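Local coordinates for SnoaL-like domain-containing protein (Kribbella flavida, PDB 4LMI) that is of unknown function but has a SnoaL-like domain of the NTF2 clan and may be a ketosteroid isomerase, at residues K16-L21 and W65-T70; R24-F29 and D53-N58; L41-E46 and T109-E114. All coordinates share one frame; numbering follows the deposited sequence. Where two conformers were deposited one is given.

Contact 1. Residues K16-L21 and W65-T70; sequences KYFDTL and WQLTVT
Phe18, Leu67 and Leu21 bury the largest areas where the last turns of helix 6-22 run alongside residues 65-70 of strand 65-75, the two segment axes 9.3 Å apart at closest approach and nearly antiparallel at 157°. Phe18, with CG anti to its own carbonyl carbon (chi1 -73°), projects toward the strand. Leu67 meets it at the ring edge, near the ring plane, with Leu67 CD1 4.0 Å from Phe18 CD1, the two side chains crossing at about a right angle. The crowded first torsion of Leu67, CG between the backbone N and the carbonyl carbon (chi1 58°), helps turn CD1 to that edge. Further along the strand, Val69 CG2 reaches Phe18 CB at 3.8 Å. This is the long N-terminal helix of the NTF2-like alpha+beta cone packing on its curved sheet, and Val81 and Val83 of the adjacent strand 78-87 extend the apolar bed under Phe18. Leu21 works at the other end: Leu21 CG lies 4.0 Å from Trp65 CH2, while its carbonyl O faces the same indole edge near the ring plane, 3.2 Å from Trp65 CH2. Leu21 CD2 also comes within 4.3 Å of Leu67 CD2.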
loop_
_atom_site.group_PDB
_atom_site.type_symbol
_atom_site.label_atom_id
_atom_site.label_comp_id
_atom_site.label_asym_id
_atom_site.label_seq_id
_atom_site.Cartn_x
_atom_site.Cartn_y
_atom_site.Cartn_z
ATOM N N LYS B 16 -15.683 5.324 6.024
ATOM C CA LYS B 16 -17.028 5.055 5.506
ATOM C C LYS B 16 -17.011 4.198 4.241
ATOM O O LYS B 16 -17.879 3.340 4.055
ATOM C CB LYS B 16 -17.780 6.361 5.247
ATOM C CG LYS B 16 -18.275 7.046 6.507
ATOM C CD LYS B 16 -19.308 8.117 6.195
ATOM C CE LYS B 16 -19.660 8.927 7.433
ATOM N NZ LYS B 16 -18.509 9.735 7.923
ATOM N N TYR B 17 -16.029 4.441 3.377
ATOM C CA TYR B 17 -15.867 3.672 2.136
ATOM C C TYR B 17 -15.712 2.185 2.460
ATOM O O TYR B 17 -16.418 1.337 1.899
ATOM C CB TYR B 17 -14.672 4.204 1.336
ATOM C CG TYR B 17 -14.281 3.380 0.129
ATOM C CD1 TYR B 17 -13.437 2.276 0.262
ATOM C CD2 TYR B 17 -14.724 3.722 -1.152
ATOM C CE1 TYR B 17 -13.067 1.520 -0.837
ATOM C CE2 TYR B 17 -14.354 2.972 -2.263
ATOM C CZ TYR B 17 -13.523 1.874 -2.095
ATOM O OH TYR B 17 -13.144 1.123 -3.176
ATOM N N PHE B 18 -14.818 1.876 3.393
ATOM C CA PHE B 18 -14.607 0.482 3.775
ATOM C C PHE B 18 -15.743 -0.128 4.594
ATOM O O PHE B 18 -16.061 -1.306 4.411
ATOM C CB PHE B 18 -13.222 0.276 4.395
ATOM C CG PHE B 18 -12.126 0.336 3.377
ATOM C CD1 PHE B 18 -11.804 -0.788 2.613
ATOM C CD2 PHE B 18 -11.461 1.527 3.122
ATOM C CE1 PHE B 18 -10.819 -0.726 1.644
ATOM C CE2 PHE B 18 -10.475 1.592 2.147
ATOM C CZ PHE B 18 -10.157 0.467 1.410
ATOM N N ASP B 19 -16.356 0.669 5.471
ATOM C CA ASP B 19 -17.496 0.202 6.266
ATOM C C ASP B 19 -18.713 -0.135 5.394
ATOM O O ASP B 19 -19.334 -1.188 5.570
ATOM C CB ASP B 19 -17.861 1.210 7.363
ATOM C CG ASP B 19 -16.843 1.239 8.499
ATOM O OD1 ASP B 19 -15.981 0.338 8.567
ATOM O OD2 ASP B 19 -16.908 2.163 9.335
ATOM N N THR B 20 -19.037 0.745 4.445
ATOM C CA THR B 20 -20.172 0.515 3.537
ATOM C C THR B 20 -19.880 -0.580 2.512
ATOM O O THR B 20 -20.775 -1.345 2.149
ATOM C CB THR B 20 -20.648 1.794 2.819
ATOM O OG1 THR B 20 -19.572 2.349 2.052
ATOM C CG2 THR B 20 -21.181 2.823 3.841
ATOM N N LEU B 21 -18.633 -0.658 2.056
ATOM C CA LEU B 21 -18.227 -1.742 1.156
ATOM C C LEU B 21 -18.339 -3.099 1.848
ATOM O O LEU B 21 -18.973 -4.019 1.327
ATOM C CB LEU B 21 -16.806 -1.528 0.630
ATOM C CG LEU B 21 -16.279 -2.589 -0.351
ATOM C CD1 LEU B 21 -17.206 -2.766 -1.549
ATOM C CD2 LEU B 21 -14.865 -2.246 -0.801
ATOM N N TRP B 65 -16.833 -12.819 0.804
ATOM C CA TRP B 65 -15.601 -12.180 1.263
ATOM C C TRP B 65 -15.833 -11.274 2.438
ATOM O O TRP B 65 -16.950 -10.813 2.674
ATOM C CB TRP B 65 -14.952 -11.403 0.120
ATOM C CG TRP B 65 -15.895 -10.416 -0.515
ATOM C CD1 TRP B 65 -16.691 -10.603 -1.642
ATOM C CD2 TRP B 65 -16.190 -9.049 -0.060
ATOM N NE1 TRP B 65 -17.428 -9.478 -1.911
ATOM C CE2 TRP B 65 -17.177 -8.510 -1.000
ATOM C CE3 TRP B 65 -15.754 -8.250 0.993
ATOM C CZ2 TRP B 65 -17.688 -7.227 -0.872
ATOM C CZ3 TRP B 65 -16.275 -6.956 1.108
ATOM C CH2 TRP B 65 -17.217 -6.461 0.196
ATOM N N GLN B 66 -14.763 -11.002 3.178
ATOM C CA GLN B 66 -14.831 -10.169 4.368
ATOM C C GLN B 66 -13.537 -9.381 4.491
ATOM O O GLN B 66 -12.455 -9.919 4.258
ATOM C CB GLN B 66 -15.029 -11.051 5.607
ATOM C CG GLN B 66 -15.347 -10.300 6.893
ATOM C CD GLN B 66 -16.780 -9.793 6.955
ATOM O OE1 GLN B 66 -17.054 -8.766 7.576
ATOM N NE2 GLN B 66 -17.700 -10.510 6.315
ATOM N N LEU B 67 -13.646 -8.103 4.842
ATOM C CA LEU B 67 -12.455 -7.291 5.073
ATOM C C LEU B 67 -12.441 -6.662 6.459
ATOM O O LEU B 67 -13.488 -6.403 7.054
ATOM C CB LEU B 67 -12.263 -6.236 3.968
ATOM C CG LEU B 67 -13.337 -5.192 3.672
ATOM C CD1 LEU B 67 -13.162 -3.963 4.553
ATOM C CD2 LEU B 67 -13.266 -4.794 2.203
ATOM N N THR B 68 -11.232 -6.457 6.968
ATOM C CA THR B 68 -10.999 -5.766 8.227
ATOM C C THR B 68 -9.865 -4.783 7.989
ATOM O O THR B 68 -8.777 -5.177 7.563
ATOM C CB THR B 68 -10.602 -6.749 9.346
ATOM O OG1 THR B 68 -11.606 -7.758 9.470
ATOM C CG2 THR B 68 -10.451 -6.026 10.681
ATOM N N VAL B 69 -10.127 -3.505 8.247
ATOM C CA VAL B 69 -9.111 -2.468 8.096
ATOM C C VAL B 69 -8.016 -2.660 9.154
ATOM O O VAL B 69 -8.314 -2.826 10.340
ATOM C CB VAL B 69 -9.728 -1.056 8.199
ATOM C CG1 VAL B 69 -8.638 0.007 8.258
ATOM C CG2 VAL B 69 -10.674 -0.796 7.026
ATOM N N THR B 70 -6.759 -2.654 8.715
ATOM C CA THR B 70 -5.613 -2.842 9.621
ATOM C C THR B 70 -4.787 -1.570 9.796
ATOM O O THR B 70 -4.190 -1.347 10.856
ATOM C CB THR B 70 -4.701 -3.996 9.162
ATOM O OG1 THR B 70 -4.400 -3.850 7.765
ATOM C CG2 THR B 70 -5.392 -5.328 9.388
#

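Contact 2. Residues R24-F29 and D53-N58; sequences RAWEEF and DYLRFN
Two short helices of the NTF2-like fold, 26-31 and 51-59, meet here chiefly through Trp26, which has the largest buried area, and Phe29, packed against Leu55, Asn58 and Tyr54. Ala25 sits at the N-cap of the first helix, directly after Arg24, whose positive phi ends helix 6-22 in a Schellman motif; the chain therefore turns within two residues and delivers Trp26 toward helix 51-59. With CG anti to the carbonyl carbon (chi1 -61°), the six-membered ring of the indole meets the second helix obliquely: Trp26 CE3 lies 3.8 Å from Leu55 CD1, and Trp26 CZ3 lies 3.7 Å from Asn58 CB. Leu55 CD1 also reaches the edge of the Phe29 ring, near its plane, 4.2 Å from Phe29 CD2, so a single methyl serves both aromatics.

In NTF2-like folds the helices pack against the curved sheet; here a buffer molecule, probably from the crystallisation liquor, is hydrogen-bonded to Asn58 OD1 and may mark a pocket. The other amide atom is held within the helix: Asn58 ND2 donates to Tyr54 O at 2.9 Å, a bent bond (131°) arriving above the carbonyl plane. The same ND2 stands 3.3 Å above the Tyr54 ring plane, over its centre, and 3.8 Å from Phe29 CE2. An alanine in place of Trp26 would probably loosen the two helices, because the apolar contacts to Leu55 CD1 and Asn58 CB would go with the indole. Deeper in, Phe29 CG is anti to the backbone N (chi1 -178°), which puts Phe29 CZ 4.0 Å from Tyr54 CE2, the side chains crossing at about a right angle; Tyr54 OH is hydrogen-bonded to Tyr17 OH of helix 6-22.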
loop_
_atom_site.group_PDB
_atom_site.type_symbol
_atom_site.label_atom_id
_atom_site.label_comp_id
_atom_site.label_asym_id
_atom_site.label_seq_id
_atom_site.Cartn_x
_atom_site.Cartn_y
_atom_site.Cartn_z
ATOM N N ARG B 24 -21.752 -4.202 2.333
ATOM C CA ARG B 24 -22.534 -4.273 1.087
ATOM C C ARG B 24 -23.717 -3.304 1.144
ATOM O O ARG B 24 -24.824 -3.620 0.699
ATOM C CB ARG B 24 -23.029 -5.708 0.801
ATOM C CG ARG B 24 -21.963 -6.697 0.356
ATOM C CD ARG B 24 -21.301 -7.377 1.538
ATOM N NE ARG B 24 -20.611 -8.605 1.147
ATOM C CZ ARG B 24 -19.612 -9.161 1.829
ATOM N NH1 ARG B 24 -19.158 -8.601 2.948
ATOM N NH2 ARG B 24 -19.057 -10.280 1.384
ATOM N N ALA B 25 -23.470 -2.127 1.713
ATOM C CA ALA B 25 -24.502 -1.113 1.883
ATOM C C ALA B 25 -24.491 -0.241 0.636
ATOM O O ALA B 25 -23.924 0.855 0.629
ATOM C CB ALA B 25 -24.234 -0.295 3.140
ATOM N N TRP B 26 -25.115 -0.744 -0.427
ATOM C CA TRP B 26 -24.869 -0.218 -1.774
ATOM C C TRP B 26 -25.296 1.194 -2.007
ATOM O O TRP B 26 -24.595 1.935 -2.697
ATOM C CB TRP B 26 -25.436 -1.145 -2.847
ATOM C CG TRP B 26 -24.810 -2.521 -2.820
ATOM C CD1 TRP B 26 -25.461 -3.750 -2.753
ATOM C CD2 TRP B 26 -23.373 -2.852 -2.835
ATOM N NE1 TRP B 26 -24.558 -4.781 -2.735
ATOM C CE2 TRP B 26 -23.291 -4.314 -2.782
ATOM C CE3 TRP B 26 -22.195 -2.110 -2.889
ATOM C CZ2 TRP B 26 -22.076 -4.983 -2.788
ATOM C CZ3 TRP B 26 -20.974 -2.798 -2.887
ATOM C CH2 TRP B 26 -20.920 -4.201 -2.838
ATOM N N GLU B 27 -26.441 1.591 -1.451
ATOM C CA GLU B 27 -26.895 2.974 -1.608
ATOM C C GLU B 27 -25.918 3.952 -0.944
ATOM O O GLU B 27 -25.547 4.961 -1.540
ATOM C CB GLU B 27 -28.314 3.170 -1.070
ATOM C CG GLU B 27 -28.933 4.505 -1.481
ATOM C CD GLU B 27 -30.288 4.765 -0.848
ATOM O OE1 GLU B 27 -30.717 3.975 0.022
ATOM O OE2 GLU B 27 -30.927 5.772 -1.221
ATOM N N GLU B 28 -25.494 3.635 0.275
ATOM C CA GLU B 28 -24.560 4.485 1.013
ATOM C C GLU B 28 -23.170 4.492 0.374
ATOM O O GLU B 28 -22.524 5.539 0.299
ATOM C CB GLU B 28 -24.484 4.068 2.489
ATOM C CG GLU B 28 -25.780 4.277 3.267
ATOM C CD GLU B 28 -26.676 3.045 3.318
ATOM O OE1 GLU B 28 -26.663 2.212 2.378
ATOM O OE2 GLU B 28 -27.413 2.915 4.314
ATOM N N PHE B 29 -22.726 3.326 -0.097
ATOM C CA PHE B 29 -21.448 3.201 -0.801
ATOM C C PHE B 29 -21.443 4.023 -2.099
ATOM O O PHE B 29 -20.522 4.809 -2.338
ATOM C CB PHE B 29 -21.151 1.720 -1.086
ATOM C CG PHE B 29 -19.839 1.472 -1.774
ATOM C CD1 PHE B 29 -18.640 1.563 -1.075
ATOM C CD2 PHE B 29 -19.805 1.102 -3.123
ATOM C CE1 PHE B 29 -17.429 1.316 -1.708
ATOM C CE2 PHE B 29 -18.596 0.849 -3.760
ATOM C CZ PHE B 29 -17.407 0.957 -3.052
ATOM N N ASP B 53 -20.576 1.728 -13.435
ATOM C CA ASP B 53 -19.816 0.501 -13.693
ATOM C C ASP B 53 -19.083 -0.010 -12.460
ATOM O O ASP B 53 -19.030 -1.217 -12.226
ATOM C CB ASP B 53 -18.838 0.683 -14.855
ATOM C CG ASP B 53 -19.532 0.725 -16.205
ATOM O OD1 ASP B 53 -20.757 0.498 -16.268
ATOM O OD2 ASP B 53 -18.846 0.991 -17.210
ATOM N N TYR B 54 -18.532 0.907 -11.665
ATOM C CA TYR B 54 -17.796 0.512 -10.470
ATOM C C TYR B 54 -18.731 -0.131 -9.446
ATOM O O TYR B 54 -18.385 -1.152 -8.847
ATOM C CB TYR B 54 -16.996 1.678 -9.877
ATOM C CG TYR B 54 -16.120 1.264 -8.708
ATOM C CD1 TYR B 54 -15.231 0.190 -8.819
ATOM C CD2 TYR B 54 -16.181 1.944 -7.494
ATOM C CE1 TYR B 54 -14.439 -0.200 -7.747
ATOM C CE2 TYR B 54 -15.384 1.573 -6.422
ATOM C CZ TYR B 54 -14.516 0.504 -6.553
ATOM O OH TYR B 54 -13.734 0.138 -5.481
ATOM N N LEU B 55 -19.927 0.437 -9.290
ATOM C CA LEU B 55 -20.929 -0.125 -8.385
ATOM C C LEU B 55 -21.309 -1.542 -8.821
ATOM O O LEU B 55 -21.325 -2.461 -8.006
ATOM C CB LEU B 55 -22.170 0.777 -8.293
ATOM C CG LEU B 55 -23.295 0.325 -7.350
ATOM C CD1 LEU B 55 -22.817 0.168 -5.908
ATOM C CD2 LEU B 55 -24.486 1.272 -7.429
ATOM N N ARG B 56 -21.587 -1.708 -10.112
ATOM C CA ARG B 56 -21.911 -3.019 -10.687
ATOM C C ARG B 56 -20.820 -4.062 -10.434
ATOM O O ARG B 56 -21.125 -5.194 -10.061
ATOM C CB ARG B 56 -22.184 -2.908 -12.189
ATOM C CG ARG B 56 -23.495 -2.229 -12.545
ATOM C CD ARG B 56 -23.904 -2.539 -13.977
ATOM N NE ARG B 56 -24.504 -3.868 -14.095
ATOM C CZ ARG B 56 -24.800 -4.469 -15.247
ATOM N NH1 ARG B 56 -24.548 -3.870 -16.407
ATOM N NH2 ARG B 56 -25.346 -5.677 -15.240
ATOM N N PHE B 57 -19.559 -3.670 -10.634
ATOM C CA PHE B 57 -18.400 -4.539 -10.397
ATOM C C PHE B 57 -18.416 -5.097 -8.977
ATOM O O PHE B 57 -18.224 -6.298 -8.773
ATOM C CB PHE B 57 -17.095 -3.772 -10.685
ATOM C CG PHE B 57 -15.852 -4.403 -10.106
ATOM C CD1 PHE B 57 -15.284 -5.529 -10.691
ATOM C CD2 PHE B 57 -15.224 -3.839 -8.998
ATOM C CE1 PHE B 57 -14.131 -6.096 -10.165
ATOM C CE2 PHE B 57 -14.067 -4.402 -8.470
ATOM C CZ PHE B 57 -13.523 -5.535 -9.054
ATOM N N ASN B 58 -18.660 -4.221 -8.005
ATOM C CA ASN B 58 -18.756 -4.633 -6.611
ATOM C C ASN B 58 -19.973 -5.515 -6.314
ATOM O O ASN B 58 -19.870 -6.487 -5.563
ATOM C CB ASN B 58 -18.722 -3.407 -5.696
ATOM C CG ASN B 58 -17.347 -2.776 -5.639
ATOM O OD1 ASN B 58 -16.431 -3.319 -5.015
ATOM N ND2 ASN B 58 -17.187 -1.637 -6.303
#

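Contact 3. Residues L41-E46 and T109-E114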
loop_
_atom_site.group_PDB
_atom_site.type_symbol
_atom_site.label_atom_id
_atom_site.label_comp_id
_atom_site.label_asym_id
_atom_site.label_seq_id
_atom_site.Cartn_x
_atom_site.Cartn_y
_atom_site.Cartn_z
ATOM N N LEU B 41 -6.807 -1.517 -10.958
ATOM C CA LEU B 41 -6.103 -2.660 -10.399
ATOM C C LEU B 41 -4.797 -2.784 -11.174
ATOM O O LEU B 41 -4.762 -3.468 -12.203
ATOM C CB LEU B 41 -6.927 -3.935 -10.592
ATOM C CG LEU B 41 -8.001 -4.325 -9.584
ATOM C CD1 LEU B 41 -8.957 -5.341 -10.203
ATOM C CD2 LEU B 41 -7.364 -4.886 -8.318
ATOM N N PRO B 42 -3.726 -2.103 -10.714
ATOM C CA PRO B 42 -2.484 -2.082 -11.497
ATOM C C PRO B 42 -1.881 -3.454 -11.801
ATOM O O PRO B 42 -1.310 -3.642 -12.884
ATOM C CB PRO B 42 -1.540 -1.250 -10.628
ATOM C CG PRO B 42 -2.460 -0.300 -9.929
ATOM C CD PRO B 42 -3.685 -1.118 -9.614
ATOM N N GLN B 43 -2.021 -4.401 -10.870
ATOM C CA GLN B 43 -1.477 -5.754 -11.045
ATOM C C GLN B 43 -2.038 -6.458 -12.283
ATOM O O GLN B 43 -1.341 -7.241 -12.932
ATOM C CB GLN B 43 -1.761 -6.613 -9.813
ATOM C CG GLN B 43 -0.888 -6.341 -8.599
ATOM C CD GLN B 43 -1.507 -6.919 -7.343
ATOM O OE1 GLN B 43 -2.387 -6.304 -6.741
ATOM N NE2 GLN B 43 -1.067 -8.116 -6.948
ATOM N N THR B 44 -3.296 -6.168 -12.607
ATOM C CA THR B 44 -3.994 -6.848 -13.695
ATOM C C THR B 44 -4.189 -5.961 -14.919
ATOM O O THR B 44 -4.827 -6.380 -15.888
ATOM C CB THR B 44 -5.399 -7.303 -13.254
ATOM O OG1 THR B 44 -6.156 -6.162 -12.831
ATOM C CG2 THR B 44 -5.323 -8.305 -12.123
ATOM N N SER B 45 -3.652 -4.742 -14.872
ATOM C CA SER B 45 -3.936 -3.720 -15.882
ATOM C C SER B 45 -5.432 -3.642 -16.198
ATOM O O SER B 45 -5.852 -3.786 -17.350
ATOM C CB SER B 45 -3.101 -3.937 -17.149
ATOM O OG SER B 45 -1.727 -3.777 -16.857
ATOM N N GLU B 46 -6.227 -3.427 -15.155
ATOM C CA GLU B 46 -7.657 -3.192 -15.307
ATOM C C GLU B 46 -8.026 -1.819 -14.787
ATOM O O GLU B 46 -7.460 -1.347 -13.796
ATOM C CB GLU B 46 -8.466 -4.233 -14.543
ATOM C CG GLU B 46 -8.529 -5.591 -15.210
ATOM C CD GLU B 46 -9.191 -6.616 -14.322
ATOM O OE1 GLU B 46 -10.201 -7.202 -14.753
ATOM O OE2 GLU B 46 -8.708 -6.830 -13.189
ATOM N N THR B 109 -7.257 3.007 -6.136
ATOM C CA THR B 109 -6.233 2.145 -6.719
ATOM C C THR B 109 -5.976 1.005 -5.747
ATOM O O THR B 109 -5.503 1.235 -4.630
ATOM C CB THR B 109 -4.944 2.931 -7.051
ATOM O OG1 THR B 109 -5.269 3.994 -7.953
ATOM C CG2 THR B 109 -3.904 2.040 -7.719
ATOM N N ASP B 110 -6.321 -0.207 -6.188
ATOM C CA ASP B 110 -6.285 -1.427 -5.377
ATOM C C ASP B 110 -5.025 -2.218 -5.669
ATOM O O ASP B 110 -4.692 -2.440 -6.839
ATOM C CB ASP B 110 -7.461 -2.340 -5.755
ATOM C CG ASP B 110 -8.714 -2.124 -4.907
ATOM O OD1 ASP B 110 -8.899 -1.049 -4.297
ATOM O OD2 ASP B 110 -9.549 -3.059 -4.884
ATOM N N PHE B 111 -4.346 -2.653 -4.607
ATOM C CA PHE B 111 -3.295 -3.666 -4.685
ATOM C C PHE B 111 -3.703 -4.853 -3.828
ATOM O O PHE B 111 -4.202 -4.672 -2.712
ATOM C CB PHE B 111 -1.962 -3.116 -4.170
ATOM C CG PHE B 111 -1.386 -2.026 -5.024
ATOM C CD1 PHE B 111 -0.634 -2.340 -6.158
ATOM C CD2 PHE B 111 -1.585 -0.684 -4.694
ATOM C CE1 PHE B 111 -0.094 -1.337 -6.951
ATOM C CE2 PHE B 111 -1.045 0.324 -5.485
ATOM C CZ PHE B 111 -0.300 -0.005 -6.616
ATOM N N TRP B 112 -3.491 -6.061 -4.347
ATOM C CA TRP B 112 -3.808 -7.284 -3.611
ATOM C C TRP B 112 -2.611 -8.187 -3.543
ATOM O O TRP B 112 -2.537 -9.171 -4.279
ATOM C CB TRP B 112 -5.022 -7.977 -4.229
ATOM C CG TRP B 112 -6.235 -7.095 -4.114
ATOM C CD1 TRP B 112 -6.792 -6.272 -5.091
ATOM C CD2 TRP B 112 -7.039 -6.861 -2.911
ATOM N NE1 TRP B 112 -7.872 -5.585 -4.591
ATOM C CE2 TRP B 112 -8.073 -5.890 -3.290
ATOM C CE3 TRP B 112 -7.018 -7.352 -1.610
ATOM C CZ2 TRP B 112 -9.034 -5.450 -2.388
ATOM C CZ3 TRP B 112 -7.987 -6.894 -0.709
ATOM C CH2 TRP B 112 -8.970 -5.966 -1.092
ATOM N N PRO B 113 -1.639 -7.849 -2.670
ATOM C CA PRO B 113 -0.446 -8.683 -2.564
ATOM C C PRO B 113 -0.806 -10.060 -2.037
ATOM O O PRO B 113 -1.677 -10.183 -1.168
ATOM C CB PRO B 113 0.430 -7.931 -1.553
ATOM C CG PRO B 113 -0.508 -7.040 -0.801
ATOM C CD PRO B 113 -1.556 -6.661 -1.799
ATOM N N GLU B 114 -0.161 -11.079 -2.595
ATOM C CA GLU B 114 -0.358 -12.468 -2.170
ATOM C C GLU B 114 0.948 -13.043 -1.654
ATOM O O GLU B 114 2.022 -12.554 -2.003
ATOM C CB GLU B 114 -0.881 -13.314 -3.332
ATOM C CG GLU B 114 -2.234 -12.845 -3.837
ATOM C CD GLU B 114 -2.806 -13.718 -4.926
ATOM O OE1 GLU B 114 -2.279 -13.684 -6.055
ATOM O OE2 GLU B 114 -3.798 -14.423 -4.653
HETATM O O HOH W 1 -3.520 -4.261 -8.401
#
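A G1 beta bulge, in which Ser45 and Glu46 both face Leu41, closes the turn between strands 37-41 and 46-49, and this turn packs against the end of strand 104-111 in the curved sheet of the NTF2-like fold. Gln43 stretches across from it, extended beyond CG (chi2 163°), and lays its amide alongside the backbone of Trp112. The two bonds are geometrically unlike. Trp112 N donates to Gln43 OE1 at 2.6 Å, almost straight (176°), in the carbonyl plane and on a lone pair. Gln43 NE2 donates to Trp112 O at 3.2 Å, with the acceptor in the amide plane of Gln43, but it reaches that oxygen from well above the carbonyl plane. NE2 also binds Glu114 O of the second subunit, so one buried amide ties the turn both to the residue just past the end of strand 104-111 and to the dimer partner.

The apolar side chains take different attitudes. Pro42 crosses Phe111 at about a right angle, Pro42 CG 3.9 Å from Phe111 CE1, and crosses Thr109 obliquely. Leu41 lies side by side with Asp110, pointing the same way, while its CD2 meets the Trp112 ring at the edge, in plane, 3.6 Å from Trp112 CD1. That indole is steadied by its own N-H: Trp112 NE1 donates to Asp110 OD2, which it meets from above the carboxylate plane, and Tyr39 OH is hydrogen-bonded to the same oxygen. A water bridges the segments, accepting from Gln43 N and donating to Gln43 OE1 and to Asp110 O, the last at 2.7 Å.

Contact 3 is buried; contacts 1 and 2 are only partly so, though none of their touching residues is fully exposed. Contact 2 is nested along the chain within the loop closed by contact 1, and the two touch through the Tyr17 and Phe29 rings and a probable hydrogen bond between Arg24 NH2 and Trp65 O. Contacts 1 and 3 reach the same sheet with centres about 17 Å apart. The chemistry follows position: helix on sheet and helix on helix meet mainly through apolar and aromatic side chains, with the Asn58 amide added in contact 2, whereas the irregular turn of contact 3 adds amide-to-backbone bonds and a bridging water. Contacts 2 and 3 both touch the second subunit.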